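Local coordinates for similarities with probable monooxygenase (Photorhabdus luminescens, PDB 4HB9), which binds flavin-adenine dinucleotide and is probably a flavin-dependent monooxygenase of the aromatic-hydroxylase type, at residues A[210-213]-A[219-222]. Sequence-based numbering, arbitrary orientation.
Sequences NSIV and WLFI
W219 reaches across to the neighbouring strand with its indole: CG stands anti to the backbone N (chi1 -166°), which carries the long ring alongside V213 and S211. V213 CG2 sits over one face of the six-membered ring, 3.8 Å from its centroid, a CH-pi contact made by one methyl of the compact, branched valine; I212 O shares that face, offset toward the rim. S211 is small enough to let the indole lie beside it, and its OG accepts a weak, bent hydrogen bond from W219 NE1 at the ring edge (3.2 Å, 144°). L220 and I212 form a hydrogen-bonded antiparallel pair: I212 N to L220 O is short (2.7 Å), whereas the return bond from L220 N to I212 O is longer (3.2 Å). Their side chains lie side by side, I212 CB 3.9 Å from L220 CB, the beta-branched isoleucine fitting an extended backbone. F221 faces S211 in the non-hydrogen-bonded pair; its flat ring sets an edge against the hydroxyl, CD1 3.6 Å from S211 OG. I222 closes the pairing through two bonds with N210, I222 N to N210 O measuring 2.8 Å. The buried N210 amide is held from outside the hairpin, OD1 by R79 NE and ND2 by N203 O. In the mixed sheet, strand 79-81 flanks this hairpin beyond 210-212 and strand 240-251 beyond 218-228. Helix 280-287 covers apolar I212, L220 and I222 through L282, while H387 meets W219 edge-to-face and the F221 side chain comes to about 6 Å from that of FAD-binding H46.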
loop_
_atom_site.group_PDB
_atom_site.type_symbol
_atom_site.label_atom_id
_atom_site.label_comp_id
_atom_site.label_asym_id
_atom_site.label_seq_id
_atom_site.Cartn_x
_atom_site.Cartn_y
_atom_site.Cartn_z
ATOM N N ASN A 210 -9.646 16.650 -4.703
ATOM C CA ASN A 210 -10.375 17.676 -3.974
ATOM C C ASN A 210 -10.431 17.314 -2.507
ATOM O O ASN A 210 -10.586 16.140 -2.155
ATOM C CB ASN A 210 -11.808 17.816 -4.485
ATOM C CG ASN A 210 -11.887 18.023 -5.994
ATOM O OD1 ASN A 210 -11.486 19.045 -6.504
ATOM N ND2 ASN A 210 -12.389 17.038 -6.700
ATOM N N SER A 211 -10.330 18.332 -1.662
ATOM C CA SER A 211 -10.567 18.186 -0.240
ATOM C C SER A 211 -11.715 19.059 0.218
ATOM O O SER A 211 -11.753 20.234 -0.120
ATOM C CB SER A 211 -9.309 18.564 0.512
ATOM O OG SER A 211 -8.440 17.449 0.552
ATOM N N ILE A 212 -12.643 18.479 0.980
ATOM C CA ILE A 212 -13.748 19.202 1.530
ATOM C C ILE A 212 -13.435 19.441 2.978
ATOM O O ILE A 212 -13.243 18.482 3.747
ATOM C CB ILE A 212 -15.061 18.426 1.426
ATOM C CG1 ILE A 212 -15.312 17.952 -0.012
ATOM C CG2 ILE A 212 -16.208 19.245 1.983
ATOM C CD1 ILE A 212 -15.203 18.989 -1.101
ATOM N N VAL A 213 -13.388 20.718 3.343
ATOM C CA VAL A 213 -13.039 21.128 4.698
ATOM C C VAL A 213 -14.238 21.763 5.372
ATOM O O VAL A 213 -14.509 22.951 5.157
ATOM C CB VAL A 213 -11.872 22.132 4.720
ATOM C CG1 VAL A 213 -11.403 22.352 6.157
ATOM C CG2 VAL A 213 -10.717 21.629 3.880
ATOM N N TRP A 219 -13.380 15.482 7.609
ATOM C CA TRP A 219 -12.803 15.837 6.323
ATOM C C TRP A 219 -13.317 14.887 5.259
ATOM O O TRP A 219 -13.575 13.733 5.571
ATOM C CB TRP A 219 -11.289 15.679 6.443
ATOM C CG TRP A 219 -10.451 16.273 5.375
ATOM C CD1 TRP A 219 -10.176 15.746 4.148
ATOM C CD2 TRP A 219 -9.696 17.473 5.476
ATOM N NE1 TRP A 219 -9.322 16.569 3.461
ATOM C CE2 TRP A 219 -9.004 17.635 4.265
ATOM C CE3 TRP A 219 -9.538 18.432 6.478
ATOM C CZ2 TRP A 219 -8.161 18.716 4.030
ATOM C CZ3 TRP A 219 -8.694 19.493 6.248
ATOM C CH2 TRP A 219 -8.019 19.633 5.044
ATOM N N LEU A 220 -13.387 15.340 4.017
ATOM C CA LEU A 220 -13.703 14.440 2.878
ATOM C C LEU A 220 -12.712 14.667 1.757
ATOM O O LEU A 220 -12.552 15.801 1.245
ATOM C CB LEU A 220 -15.116 14.619 2.361
ATOM C CG LEU A 220 -15.582 13.579 1.330
ATOM C CD1 LEU A 220 -15.911 12.226 1.977
ATOM C CD2 LEU A 220 -16.832 14.079 0.632
ATOM N N PHE A 221 -11.997 13.595 1.414
ATOM C CA PHE A 221 -10.988 13.630 0.371
ATOM C C PHE A 221 -11.589 12.931 -0.850
ATOM O O PHE A 221 -12.221 11.887 -0.701
ATOM C CB PHE A 221 -9.686 12.967 0.844
ATOM C CG PHE A 221 -8.634 12.915 -0.215
ATOM C CD1 PHE A 221 -8.049 14.089 -0.680
ATOM C CD2 PHE A 221 -8.269 11.712 -0.808
ATOM C CE1 PHE A 221 -7.111 14.059 -1.697
ATOM C CE2 PHE A 221 -7.322 11.672 -1.825
ATOM C CZ PHE A 221 -6.731 12.849 -2.256
ATOM N N ILE A 222 -11.424 13.511 -2.035
ATOM C CA ILE A 222 -11.959 12.928 -3.271
ATOM C C ILE A 222 -10.858 12.786 -4.319
ATOM O O ILE A 222 -10.157 13.749 -4.620
ATOM C CB ILE A 222 -13.082 13.802 -3.854
ATOM C CG1 ILE A 222 -14.221 13.930 -2.836
ATOM C CG2 ILE A 222 -13.605 13.231 -5.171
ATOM C CD1 ILE A 222 -15.282 14.941 -3.199
#